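Local coordinates for protein enterotoxin type A (Staphylococcus aureus, PDB 1DYQ) that binds MHC class II molecules, partly through a zinc ion, and T-cell receptors, activates T cells as a superantigen and causes staphylococcal food poisoning, at residues A[25-30]-A[169-174]; A[33-38]-A[60-65]; A[42-47]-A[51-56]; A[70-75]-A[79-84]; A[167-170]-A[176-179]. The protein carries 3 engineered substitutions. All coordinates share one frame; numbering follows the deposited sequence.

Contact 1: residues A[25-30]-A[169-174]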
# COMPACT_ATOMS: atom_id res chain seq x y z
N GLY A 25 5.27 -13.15 9.14
CA GLY A 25 6.54 -12.43 9.15
C GLY A 25 6.66 -11.54 7.90
O GLY A 25 7.17 -10.43 8.05
N ASN A 26 6.27 -12.04 6.74
CA ASN A 26 6.34 -11.23 5.52
C ASN A 26 5.37 -10.05 5.59
O ASN A 26 5.69 -8.94 5.18
CB ASN A 26 6.10 -12.02 4.27
CG ASN A 26 7.20 -13.05 3.98
OD1 ASN A 26 8.33 -12.82 4.45
ND2 ASN A 26 6.87 -14.04 3.21
N LEU A 27 4.14 -10.31 6.08
CA LEU A 27 3.18 -9.20 6.19
C LEU A 27 3.63 -8.14 7.14
O LEU A 27 3.49 -6.93 6.90
CB LEU A 27 1.81 -9.78 6.65
CG LEU A 27 0.98 -10.39 5.53
CD1 LEU A 27 -0.03 -11.40 6.10
CD2 LEU A 27 0.29 -9.33 4.71
N LYS A 28 4.19 -8.53 8.31
CA LYS A 28 4.69 -7.56 9.25
C LYS A 28 5.82 -6.73 8.68
O LYS A 28 5.91 -5.53 8.83
CB LYS A 28 5.16 -8.22 10.56
CG LYS A 28 5.51 -7.20 11.62
CD LYS A 28 5.76 -7.90 12.97
CE LYS A 28 6.28 -6.88 13.97
NZ LYS A 28 6.66 -7.55 15.26
N GLN A 29 6.72 -7.45 7.91
CA GLN A 29 7.81 -6.68 7.29
C GLN A 29 7.29 -5.67 6.29
O GLN A 29 7.72 -4.51 6.32
CB GLN A 29 8.76 -7.69 6.58
CG GLN A 29 9.89 -6.92 5.84
CD GLN A 29 10.79 -7.91 5.11
OE1 GLN A 29 10.36 -8.93 4.64
NE2 GLN A 29 12.09 -7.57 5.07
N ILE A 30 6.38 -6.08 5.42
CA ILE A 30 5.96 -5.18 4.32
C ILE A 30 5.10 -4.06 4.79
O ILE A 30 5.07 -2.97 4.21
CB ILE A 30 5.35 -5.97 3.16
CG1 ILE A 30 5.43 -5.24 1.82
CG2 ILE A 30 3.89 -6.33 3.44
CD1 ILE A 30 6.28 -4.04 1.75
N ASN A 169 -0.96 -4.93 17.06
CA ASN A 169 -0.06 -6.06 16.76
C ASN A 169 -0.66 -6.97 15.71
O ASN A 169 -0.56 -8.20 15.72
CB ASN A 169 0.24 -6.87 18.04
CG ASN A 169 0.86 -6.01 19.11
OD1 ASN A 169 1.72 -5.19 18.88
ND2 ASN A 169 0.40 -6.22 20.36
N LEU A 170 -1.19 -6.39 14.62
CA LEU A 170 -1.94 -7.10 13.63
C LEU A 170 -1.29 -8.33 13.05
O LEU A 170 -1.88 -9.40 12.87
CB LEU A 170 -2.30 -6.11 12.49
CG LEU A 170 -3.14 -6.66 11.37
CD1 LEU A 170 -4.57 -7.01 11.82
CD2 LEU A 170 -3.22 -5.65 10.21
N TYR A 171 0.01 -8.18 12.69
CA TYR A 171 0.72 -9.27 12.05
C TYR A 171 1.72 -9.93 12.95
O TYR A 171 2.63 -10.63 12.49
CB TYR A 171 1.30 -8.82 10.71
CG TYR A 171 0.27 -8.39 9.69
CD1 TYR A 171 -0.78 -9.21 9.31
CD2 TYR A 171 0.36 -7.12 9.10
CE1 TYR A 171 -1.72 -8.80 8.37
CE2 TYR A 171 -0.56 -6.72 8.14
CZ TYR A 171 -1.59 -7.56 7.79
OH TYR A 171 -2.52 -7.16 6.85
N ASN A 172 1.54 -9.76 14.27
CA ASN A 172 2.32 -10.53 15.24
C ASN A 172 1.73 -11.93 15.36
O ASN A 172 0.54 -12.15 15.11
CB ASN A 172 2.30 -9.89 16.64
CG ASN A 172 3.36 -8.85 16.82
OD1 ASN A 172 3.94 -8.39 15.81
ND2 ASN A 172 3.62 -8.43 18.05
N SER A 173 2.55 -12.87 15.80
CA SER A 173 2.04 -14.21 16.11
C SER A 173 1.09 -14.09 17.32
O SER A 173 1.16 -13.15 18.08
CB SER A 173 3.20 -15.14 16.49
OG SER A 173 3.86 -14.64 17.64
N ASP A 174 0.28 -15.13 17.50
CA ASP A 174 -0.58 -15.20 18.69
C ASP A 174 0.24 -15.17 19.96
O ASP A 174 -0.09 -14.38 20.87
CB ASP A 174 -1.48 -16.42 18.63
CG ASP A 174 -2.49 -16.49 17.55
OD1 ASP A 174 -2.82 -15.47 16.88
OD2 ASP A 174 -3.05 -17.61 17.29

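Contact 2: residues A[33-38]-A[60-65]. With SO4 (sulfate ion), chain C.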
# COMPACT_ATOMS: atom_id res chain seq x y z
N TYR A 33 8.08 -2.84 8.60
CA TYR A 33 9.55 -2.69 8.53
C TYR A 33 9.95 -2.42 7.07
O TYR A 33 11.07 -2.75 6.65
CB TYR A 33 10.23 -3.96 9.00
CG TYR A 33 10.01 -4.35 10.45
CD1 TYR A 33 10.30 -3.49 11.48
CD2 TYR A 33 9.51 -5.62 10.73
CE1 TYR A 33 10.09 -3.88 12.81
CE2 TYR A 33 9.34 -6.03 12.06
CZ TYR A 33 9.62 -5.14 13.06
OH TYR A 33 9.46 -5.56 14.38
N ASN A 34 9.11 -1.73 6.35
CA ASN A 34 9.31 -1.49 4.92
C ASN A 34 10.22 -0.29 4.65
O ASN A 34 10.71 0.41 5.50
CB ASN A 34 7.98 -1.32 4.22
CG ASN A 34 7.15 -0.15 4.67
OD1 ASN A 34 7.65 0.87 5.12
ND2 ASN A 34 5.81 -0.23 4.51
N GLU A 35 10.52 -0.15 3.33
CA GLU A 35 11.30 0.99 2.83
C GLU A 35 10.44 1.65 1.75
O GLU A 35 9.94 0.93 0.85
CB GLU A 35 12.61 0.51 2.17
CG GLU A 35 13.54 -0.23 3.13
CD GLU A 35 14.93 -0.46 2.50
OE1 GLU A 35 15.02 -1.19 1.51
OE2 GLU A 35 15.90 0.10 3.06
N LYS A 36 10.16 2.94 1.89
CA LYS A 36 9.25 3.60 0.97
C LYS A 36 9.87 4.71 0.13
O LYS A 36 10.76 5.44 0.61
CB LYS A 36 8.08 4.24 1.79
CG LYS A 36 7.17 3.15 2.38
CD LYS A 36 6.03 3.83 3.18
CE LYS A 36 6.54 4.51 4.42
NZ LYS A 36 7.31 3.62 5.33
N ALA A 37 9.44 4.76 -1.10
CA ALA A 37 9.78 5.89 -1.99
C ALA A 37 8.66 6.93 -1.79
O ALA A 37 7.49 6.61 -2.01
CB ALA A 37 9.80 5.43 -3.44
N LYS A 38 9.04 8.09 -1.33
CA LYS A 38 8.06 9.17 -1.06
C LYS A 38 8.70 10.48 -1.52
O LYS A 38 9.49 11.05 -0.76
CB LYS A 38 7.77 9.21 0.44
CG LYS A 38 6.44 9.85 0.81
CD LYS A 38 6.40 10.16 2.31
CE LYS A 38 6.36 11.66 2.54
NZ LYS A 38 5.16 12.26 1.88
N THR A 60 20.39 7.75 -3.93
CA THR A 60 21.78 8.26 -3.84
C THR A 60 22.48 7.74 -2.61
O THR A 60 23.72 7.84 -2.52
CB THR A 60 21.79 9.80 -3.85
OG1 THR A 60 20.99 10.29 -2.78
CG2 THR A 60 21.27 10.33 -5.17
N ASP A 61 21.75 7.23 -1.63
CA ASP A 61 22.39 6.79 -0.39
C ASP A 61 21.84 5.50 0.15
O ASP A 61 21.88 5.23 1.34
N HIS A 62 21.39 4.62 -0.77
CA HIS A 62 20.88 3.32 -0.34
C HIS A 62 21.99 2.29 -0.31
O HIS A 62 22.84 2.28 -1.22
CB HIS A 62 19.75 2.88 -1.29
CG HIS A 62 19.00 1.72 -0.68
ND1 HIS A 62 19.45 0.44 -0.69
CD2 HIS A 62 17.83 1.72 0.02
CE1 HIS A 62 18.58 -0.35 -0.05
NE2 HIS A 62 17.59 0.42 0.38
N SER A 63 21.99 1.40 0.68
CA SER A 63 23.07 0.41 0.80
C SER A 63 23.12 -0.62 -0.28
O SER A 63 24.14 -1.37 -0.38
CB SER A 63 22.99 -0.23 2.19
OG SER A 63 21.70 -0.82 2.36
N TRP A 64 22.14 -0.75 -1.16
CA TRP A 64 22.21 -1.68 -2.27
C TRP A 64 21.70 -1.11 -3.56
O TRP A 64 22.28 -1.31 -4.64
CB TRP A 64 21.49 -3.01 -1.95
CG TRP A 64 21.86 -4.08 -2.96
CD1 TRP A 64 21.09 -4.59 -3.95
CD2 TRP A 64 23.14 -4.71 -3.08
NE1 TRP A 64 21.80 -5.52 -4.69
CE2 TRP A 64 23.06 -5.62 -4.14
CE3 TRP A 64 24.35 -4.60 -2.36
CZ2 TRP A 64 24.14 -6.43 -4.51
CZ3 TRP A 64 25.41 -5.41 -2.74
CH2 TRP A 64 25.30 -6.31 -3.80
N TYR A 65 20.56 -0.39 -3.54
CA TYR A 65 19.94 0.02 -4.76
C TYR A 65 20.49 1.34 -5.32
O TYR A 65 20.75 2.27 -4.60
CB TYR A 65 18.41 0.18 -4.60
CG TYR A 65 17.79 -0.99 -3.86
CD1 TYR A 65 17.96 -2.29 -4.31
CD2 TYR A 65 16.98 -0.77 -2.76
CE1 TYR A 65 17.39 -3.37 -3.64
CE2 TYR A 65 16.42 -1.83 -2.07
CZ TYR A 65 16.63 -3.12 -2.52
OH TYR A 65 16.08 -4.19 -1.82
S SO4 C . 16.42 -7.66 -1.63
O1 SO4 C . 16.86 -8.13 -0.31
O2 SO4 C . 17.16 -6.48 -2.15
O3 SO4 C . 14.93 -7.21 -1.53
O4 SO4 C . 16.39 -8.79 -2.63
O HOH W 1 16.84 -3.28 1.06

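Contact 3: residues A[42-47]-A[51-56]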
# COMPACT_ATOMS: atom_id res chain seq x y z
N LYS A 42 8.87 14.13 -9.87
CA LYS A 42 9.86 13.33 -10.59
C LYS A 42 9.29 13.01 -11.97
O LYS A 42 8.10 13.14 -12.22
CB LYS A 42 10.16 12.03 -9.85
CG LYS A 42 10.61 12.24 -8.41
CD LYS A 42 12.10 12.54 -8.34
CE LYS A 42 12.90 11.61 -9.24
NZ LYS A 42 14.27 11.36 -8.77
N GLU A 43 10.14 12.50 -12.87
CA GLU A 43 9.69 12.14 -14.20
C GLU A 43 10.67 11.10 -14.79
O GLU A 43 11.85 11.14 -14.49
CB GLU A 43 9.59 13.33 -15.14
CG GLU A 43 9.17 13.08 -16.56
CD GLU A 43 10.26 12.50 -17.46
OE1 GLU A 43 11.45 12.73 -17.14
OE2 GLU A 43 9.92 11.82 -18.44
N SER A 44 10.10 10.20 -15.55
CA SER A 44 10.85 9.27 -16.35
C SER A 44 10.03 8.70 -17.48
O SER A 44 8.81 8.52 -17.38
CB SER A 44 11.39 8.11 -15.47
OG SER A 44 12.11 7.22 -16.38
N HIS A 45 10.66 8.46 -18.64
CA HIS A 45 10.07 7.77 -19.74
C HIS A 45 11.02 6.65 -20.21
O HIS A 45 10.92 6.10 -21.28
CB HIS A 45 9.59 8.61 -20.91
CG HIS A 45 10.63 9.62 -21.32
ND1 HIS A 45 10.91 10.74 -20.64
CD2 HIS A 45 11.50 9.55 -22.40
CE1 HIS A 45 11.92 11.40 -21.20
NE2 HIS A 45 12.27 10.66 -22.23
N ASP A 46 11.91 6.31 -19.28
CA ASP A 46 12.78 5.17 -19.44
C ASP A 46 11.96 3.90 -19.07
O ASP A 46 11.28 3.95 -18.03
CB ASP A 46 13.89 5.30 -18.35
CG ASP A 46 15.20 4.74 -18.78
OD1 ASP A 46 16.08 5.51 -19.24
OD2 ASP A 46 15.37 3.50 -18.71
N GLN A 47 11.90 2.95 -19.95
CA GLN A 47 11.21 1.69 -19.65
C GLN A 47 12.22 0.54 -19.76
O GLN A 47 13.16 0.60 -20.55
CB GLN A 47 10.04 1.45 -20.57
CG GLN A 47 8.98 2.53 -20.53
CD GLN A 47 7.75 2.20 -21.33
OE1 GLN A 47 7.76 2.21 -22.56
NE2 GLN A 47 6.64 1.93 -20.63
N HIS A 51 5.34 -3.21 -18.54
CA HIS A 51 4.61 -1.98 -18.28
C HIS A 51 5.23 -1.29 -17.09
O HIS A 51 4.94 -1.51 -15.91
CB HIS A 51 3.11 -2.11 -18.23
CG HIS A 51 2.48 -3.05 -19.24
ND1 HIS A 51 2.47 -2.75 -20.57
CD2 HIS A 51 1.94 -4.27 -19.07
CE1 HIS A 51 1.93 -3.76 -21.22
NE2 HIS A 51 1.59 -4.70 -20.33
N THR A 52 6.45 -0.78 -17.26
CA THR A 52 7.27 -0.27 -16.23
C THR A 52 7.79 1.15 -16.49
O THR A 52 7.81 1.60 -17.66
CB THR A 52 8.52 -1.15 -15.93
OG1 THR A 52 9.36 -1.19 -17.11
CG2 THR A 52 8.08 -2.57 -15.59
N ILE A 53 8.10 1.86 -15.44
CA ILE A 53 8.88 3.11 -15.55
C ILE A 53 10.11 2.93 -14.70
O ILE A 53 10.06 2.60 -13.50
CB ILE A 53 8.10 4.36 -15.12
CG1 ILE A 53 6.91 4.62 -16.04
CG2 ILE A 53 9.07 5.58 -15.19
CD1 ILE A 53 5.98 5.71 -15.52
N LEU A 54 11.29 3.20 -15.27
CA LEU A 54 12.54 3.10 -14.61
C LEU A 54 13.13 4.44 -14.22
O LEU A 54 13.31 5.31 -15.08
CB LEU A 54 13.55 2.33 -15.53
CG LEU A 54 14.94 2.19 -14.92
CD1 LEU A 54 14.93 1.31 -13.68
CD2 LEU A 54 15.91 1.60 -15.97
N PHE A 55 13.30 4.68 -12.94
CA PHE A 55 13.92 5.89 -12.41
C PHE A 55 15.38 5.61 -12.13
O PHE A 55 15.79 5.09 -11.10
CB PHE A 55 13.19 6.42 -11.17
CG PHE A 55 11.79 6.90 -11.44
CD1 PHE A 55 10.73 6.01 -11.41
CD2 PHE A 55 11.53 8.23 -11.73
CE1 PHE A 55 9.44 6.44 -11.68
CE2 PHE A 55 10.24 8.66 -12.00
CZ PHE A 55 9.20 7.78 -11.97
N LYS A 56 16.21 5.91 -13.15
CA LYS A 56 17.64 5.66 -13.06
C LYS A 56 18.34 6.57 -12.06
O LYS A 56 17.99 7.75 -11.97
CB LYS A 56 18.28 5.88 -14.45
CG LYS A 56 18.06 4.71 -15.39
CD LYS A 56 18.40 5.12 -16.84
CE LYS A 56 18.66 3.87 -17.68
NZ LYS A 56 18.50 4.13 -19.13
O HOH W 2 4.23 -0.35 -21.56

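Contact 4: residues A[70-75]-A[79-84]. Engineered in segment 70-75: R71 (natural residue Asp).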
# COMPACT_ATOMS: atom_id res chain seq x y z
N VAL A 70 9.30 0.96 -11.35
CA VAL A 70 7.86 0.93 -10.99
C VAL A 70 7.16 0.01 -11.93
O VAL A 70 7.28 0.14 -13.18
CB VAL A 70 7.24 2.33 -11.00
CG1 VAL A 70 5.77 2.24 -10.56
CG2 VAL A 70 8.00 3.27 -10.09
N ARG A 71 6.39 -0.95 -11.44
CA ARG A 71 5.71 -1.95 -12.21
C ARG A 71 4.18 -1.74 -12.23
O ARG A 71 3.65 -1.39 -11.15
CB ARG A 71 5.97 -3.37 -11.65
CG ARG A 71 7.44 -3.72 -11.53
CD ARG A 71 7.66 -5.15 -10.96
NE ARG A 71 7.05 -6.13 -11.82
CZ ARG A 71 6.86 -7.42 -11.56
NH1 ARG A 71 7.25 -7.95 -10.43
NH2 ARG A 71 6.23 -8.18 -12.48
N PHE A 72 3.60 -1.79 -13.37
CA PHE A 72 2.14 -1.59 -13.52
C PHE A 72 1.51 -2.81 -14.19
O PHE A 72 2.14 -3.59 -14.90
CB PHE A 72 1.90 -0.35 -14.38
CG PHE A 72 2.50 0.91 -13.88
CD1 PHE A 72 1.88 1.70 -12.90
CD2 PHE A 72 3.75 1.34 -14.32
CE1 PHE A 72 2.45 2.86 -12.46
CE2 PHE A 72 4.32 2.51 -13.88
CZ PHE A 72 3.66 3.30 -12.95
N ASP A 73 0.17 -2.88 -14.09
CA ASP A 73 -0.57 -3.98 -14.65
C ASP A 73 -0.67 -3.94 -16.17
O ASP A 73 -0.85 -5.03 -16.75
CB ASP A 73 -2.04 -3.96 -14.14
CG ASP A 73 -2.29 -4.65 -12.86
OD1 ASP A 73 -1.43 -5.31 -12.26
OD2 ASP A 73 -3.47 -4.50 -12.35
N SER A 74 -0.73 -2.79 -16.78
CA SER A 74 -1.06 -2.67 -18.18
C SER A 74 -0.48 -1.45 -18.85
O SER A 74 0.03 -0.52 -18.24
CB SER A 74 -2.63 -2.56 -18.27
OG SER A 74 -3.01 -1.26 -17.81
N LYS A 75 -0.55 -1.49 -20.20
CA LYS A 75 -0.06 -0.38 -21.02
C LYS A 75 -0.87 0.88 -20.82
O LYS A 75 -0.31 1.96 -20.64
CB LYS A 75 -0.03 -0.85 -22.46
CG LYS A 75 -0.15 0.16 -23.55
CD LYS A 75 -0.56 -0.52 -24.88
CE LYS A 75 -1.84 -1.34 -24.68
NZ LYS A 75 -2.17 -2.15 -25.88
N ASP A 79 1.02 4.20 -19.52
CA ASP A 79 0.88 5.37 -20.39
C ASP A 79 0.31 6.59 -19.71
O ASP A 79 0.62 7.75 -20.15
CB ASP A 79 0.09 5.03 -21.65
CG ASP A 79 0.85 4.18 -22.64
OD1 ASP A 79 2.08 4.00 -22.47
OD2 ASP A 79 0.22 3.67 -23.58
N LYS A 80 -0.39 6.49 -18.60
CA LYS A 80 -0.88 7.64 -17.86
C LYS A 80 0.26 8.46 -17.27
O LYS A 80 0.13 9.66 -16.98
CB LYS A 80 -1.80 7.22 -16.70
CG LYS A 80 -3.21 6.85 -17.02
CD LYS A 80 -4.05 6.71 -15.73
CE LYS A 80 -3.92 5.31 -15.18
NZ LYS A 80 -5.22 4.80 -14.63
N TYR A 81 1.36 7.79 -16.91
CA TYR A 81 2.41 8.36 -16.13
C TYR A 81 3.75 8.51 -16.84
O TYR A 81 4.59 9.29 -16.37
CB TYR A 81 2.65 7.46 -14.86
CG TYR A 81 1.32 7.32 -14.08
CD1 TYR A 81 0.81 8.42 -13.40
CD2 TYR A 81 0.69 6.10 -14.03
CE1 TYR A 81 -0.40 8.30 -12.73
CE2 TYR A 81 -0.52 5.97 -13.32
CZ TYR A 81 -1.04 7.07 -12.69
OH TYR A 81 -2.23 6.97 -11.99
N LYS A 82 3.95 7.74 -17.88
CA LYS A 82 5.26 7.78 -18.58
C LYS A 82 5.50 9.17 -19.15
O LYS A 82 4.66 9.74 -19.83
CB LYS A 82 5.26 6.74 -19.69
CG LYS A 82 6.60 6.55 -20.39
CD LYS A 82 6.41 5.56 -21.55
CE LYS A 82 5.64 6.23 -22.68
NZ LYS A 82 5.15 5.23 -23.67
N GLY A 83 6.65 9.76 -18.80
CA GLY A 83 7.04 11.05 -19.32
C GLY A 83 6.26 12.22 -18.72
O GLY A 83 6.31 13.32 -19.28
N LYS A 84 5.63 12.01 -17.58
CA LYS A 84 4.87 13.08 -16.92
C LYS A 84 5.47 13.39 -15.55
O LYS A 84 6.12 12.51 -14.96
CB LYS A 84 3.42 12.61 -16.65
CG LYS A 84 2.63 12.22 -17.87
CD LYS A 84 2.23 13.45 -18.67
CE LYS A 84 1.19 13.12 -19.72
NZ LYS A 84 1.76 12.28 -20.80

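Contact 5: residues A[167-170]-A[176-179]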
# COMPACT_ATOMS: atom_id res chain seq x y z
N LYS A 167 -0.72 -0.47 17.01
CA LYS A 167 -1.76 -0.42 18.06
C LYS A 167 -2.29 -1.78 18.40
O LYS A 167 -2.52 -2.06 19.62
CB LYS A 167 -2.87 0.53 17.62
CG LYS A 167 -4.07 0.59 18.56
CD LYS A 167 -3.73 1.40 19.80
CE LYS A 167 -5.00 1.74 20.58
NZ LYS A 167 -4.70 2.79 21.61
N TYR A 168 -2.55 -2.66 17.46
CA TYR A 168 -3.14 -3.95 17.68
C TYR A 168 -2.23 -5.14 17.41
O TYR A 168 -2.68 -6.29 17.59
CB TYR A 168 -4.41 -4.12 16.80
CG TYR A 168 -5.44 -3.05 17.09
CD1 TYR A 168 -6.28 -3.21 18.19
CD2 TYR A 168 -5.50 -1.87 16.37
CE1 TYR A 168 -7.21 -2.22 18.50
CE2 TYR A 168 -6.41 -0.88 16.68
CZ TYR A 168 -7.26 -1.07 17.76
OH TYR A 168 -8.16 -0.08 18.09
N ASN A 169 -0.96 -4.93 17.06
CA ASN A 169 -0.06 -6.06 16.76
C ASN A 169 -0.66 -6.97 15.71
O ASN A 169 -0.56 -8.20 15.72
CB ASN A 169 0.24 -6.87 18.04
CG ASN A 169 0.86 -6.01 19.11
OD1 ASN A 169 1.72 -5.19 18.88
ND2 ASN A 169 0.40 -6.22 20.36
N LEU A 170 -1.19 -6.39 14.62
CA LEU A 170 -1.94 -7.10 13.63
C LEU A 170 -1.29 -8.33 13.05
O LEU A 170 -1.88 -9.40 12.87
CB LEU A 170 -2.30 -6.11 12.49
CG LEU A 170 -3.14 -6.66 11.37
CD1 LEU A 170 -4.57 -7.01 11.82
CD2 LEU A 170 -3.22 -5.65 10.21
N PHE A 176 2.91 -13.52 20.44
CA PHE A 176 3.39 -12.15 20.65
C PHE A 176 2.28 -11.13 20.65
O PHE A 176 2.38 -10.01 20.14
CB PHE A 176 4.48 -11.76 19.68
CG PHE A 176 5.80 -12.43 19.96
CD1 PHE A 176 6.38 -12.33 21.22
CD2 PHE A 176 6.44 -13.16 18.98
CE1 PHE A 176 7.58 -12.96 21.49
CE2 PHE A 176 7.65 -13.78 19.24
CZ PHE A 176 8.22 -13.68 20.50
N ASP A 177 1.17 -11.43 21.33
CA ASP A 177 0.01 -10.64 21.57
C ASP A 177 -0.76 -10.20 20.34
O ASP A 177 -1.52 -9.23 20.37
CB ASP A 177 0.24 -9.47 22.51
CG ASP A 177 -1.00 -9.03 23.26
OD1 ASP A 177 -1.78 -9.86 23.75
OD2 ASP A 177 -1.21 -7.79 23.37
N GLY A 178 -0.66 -10.98 19.27
CA GLY A 178 -1.45 -10.65 18.05
C GLY A 178 -2.83 -11.28 18.21
O GLY A 178 -3.02 -12.45 17.90
N LYS A 179 -3.78 -10.50 18.75
CA LYS A 179 -5.09 -11.04 19.06
C LYS A 179 -6.09 -11.04 17.94
O LYS A 179 -7.08 -11.81 17.95
CB LYS A 179 -5.68 -10.33 20.29
CG LYS A 179 -4.82 -10.39 21.53
CD LYS A 179 -4.67 -11.80 22.06
CE LYS A 179 -3.45 -11.97 22.94
NZ LYS A 179 -3.74 -11.86 24.39
O HOH W 3 -4.18 -7.43 19.58

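Contact 1: residues A[25-30]-A[169-174]
Y171 has CG beside its backbone N, chi1 -62°, and this puts its ring under L27 CB. K28 takes the other course: its CG is anti to the backbone N, chi1 -173°, and the extended chain then runs out toward N172. L27 lies over one face of the Y171 ring. Its CB is 3.7 Å from the ring centroid and almost above the centre, which makes a CH-pi contact. L27 CD1 touches CE1 of Y171 at 3.8 Å, and L27 CD2 reaches the phenol end. The opposite face of the ring carries L170 CD2, nearer the rim, so two leucines hold the ring between them. Its OH end is bonded to L199 O and R161 NH1, which would fix the ring further. Beside this apolar patch, K28 NZ donates to N172 OD1 at 2.9 Å. The lysine nitrogen is tilted 25° from the carbonyl plane of that amide. N172 OD1 also receives a weak bond from Q165 NE2. A type I turn from N169 to N172, closed by N172 N to N169 O at 3.0 Å, presents Y171 and N172 to the helix. The contact joins helix 23-32, beside the OB-fold domain, to the beta-grasp loop between helix 153-168 and strand 182-188. L24 and Y31 of helix 23-32 also touch Y171, while Q165 of helix 153-168 packs on K28.

Contact 2: residues A[33-38]-A[60-65]
E35 and H62 link segment 33-38 of the OB-fold domain to the loop that precedes strand 67-71. The polar contact is a forked one. H62 NE2 points between the two carboxylate oxygens and makes a weak hydrogen bond to each, 3.2 Å to E35 OE1 and 3.2 Å to E35 OE2. The bond to OE1 is the straighter, with an N-H...O angle of 160°. The carboxylate lies at the edge of the imidazole, and the two planes are 64° apart. H62 CG is anti to its backbone N, chi1 -166°, and the ring extends toward the glutamate, which comes from the opposite direction. The other ring nitrogen is engaged too: W64 N donates to H62 ND1 at 3.0 Å, near the ring plane. This bond would hold the imidazole in its rotation.

Packing is slight. E35 OE1 stands at the edge of the Y65 ring, 3.9 Å from CE2, while Y65 CD2 lies over a face of H62.

A water adds an indirect link. It donates to E35 OE1 and to Y65 OH. The same hydroxyl is bonded to G94 N and to a sulfate ion, probably from the crystallisation liquor. Y65 OH donates to sulfate O2 at 2.6 Å.

Contact 3: residues A[42-47]-A[51-56]
S44 lays its CB over one face of the F55 ring, offset toward the rim, with the centroid 4.0 Å away in a CH-pi contact. The same CB presses on I53 CG2 at 3.4 Å, tighter than usual for two carbons. S44 OG is anti to the backbone N, chi1 179°, and donates to L54 O at 2.6 Å from above the carbonyl plane. It also accepts from D46 N, forming an ST turn that bends the 42-47 segment. D46 O in turn accepts from L54 N at 2.9 Å, a nearly straight bond. The D46 side chain was modelled in two positions, so its contacts are less sure. In one of them it runs alongside L54, and the D46 and K56 side chains cross at about a right angle. K56 NZ then forms a salt bridge to D46 OD1, 2.8 Å long. Farther along, Q47 NE2 donates to T52 O at 3.2 Å, close to the glutamine's own amide plane. The segment crosses beside strand 52-55, an outermost strand of the OB-fold sheet, whose I53 and F55 bond to strand 67-71. One backbone bond and two side-chain bonds to strand carbonyls hold it there, so the join depends on more than backbone pairing.

Contact 4: residues A[70-75]-A[79-84]
Helix 75-81 of the OB-fold domain follows strand 67-71. This contact spans the first turn of the helix and packs Y81 on F72, just after the strand. D79 N donates to K75 O at 2.8 Å, a first-turn helical bond. S74 stands at the N-cap, and its OG accepts from I77 N. K75 and D79 lie side by side and point the same way. Their contact is made by the aliphatic part of the lysine: K75 CG is 3.5 Å from D79 OD2. K75 bends away at chi3, 55°, leaving K75 NZ 6.7 Å from D79 OD2. D79 instead makes a long salt bridge, its OD1 3.5 Å from K82 NZ.

On the buried side, F72 meets Y81. The ring planes are close to parallel, 16° apart, but they are slid past each other and barely overlap. The centroids are 5.9 Å apart, and F72 CE1 touches Y81 CD2 at 4.0 Å. K80 CB rests on one face of Y81. A type II turn runs from Y81 to K84, with G83 at positive phi.

Both aromatic rings pack on I53 of strand 52-55 and V112 of strand 105-114. F72 also touches I77 and V78. The helix is thereby seated against the sheet.

Contact 5: residues A[167-170]-A[176-179]
The amide of N169 and the carboxylate of D177 cross obliquely, their planes 61° apart, where the loop after helix 153-168 of the beta-grasp domain folds back on the helix end. Nearby, the Y168 ring carries K167 CG over one face, offset toward the rim. Y168 OH is bonded to N137 OD1, and the Y168 side chain touches L130 and L132 of strand 119-132. N169 is the first residue beyond the helix and has positive phi, where the chain leaves the helix. D177 has positive phi as well.

The approach of the two side chains is loose. N169 ND2 is 3.8 Å from D177 OD2. No direct hydrogen bond joins the segments. N169 CG lies beside its own backbone N, and this chi1 of -57° turns the amide so that N169 ND2 faces D177 O, 3.6 Å away.

Backbone contact is closer. G178 CA approaches N169 O at 3.5 Å in a CA-H...O contact, so the glycine backbone itself sits close to that oxygen.

The loop is also tied within itself: F176 O accepts from N172 ND2, and F176 N donates to S173 OG. This is a surface contact, before strand 182-188. A water supplies the polar link across it, donating to Y168 O at 2.7 Å and accepting from K179 N at 3.2 Å.

Contacts 2, 3 and 4 lie within the OB-fold range and contact 5 within the beta-grasp range, while contact 1 joins the two. Contacts 2 and 5 are surface contacts, the first with weak direct bonds and a water, the second with a water and no direct bond. Contacts 1, 3 and 4 are partly buried and add aromatic packing. Contacts 3 and 4 hold neighbouring strands of one sheet and touch, with I53 O 2.8 Å from V70 N. Contacts 1 and 5 share N169 and L170, and their centres are about 8 Å apart. Contact 1 stands on the other side of the chain's centre from contacts 3 and 4.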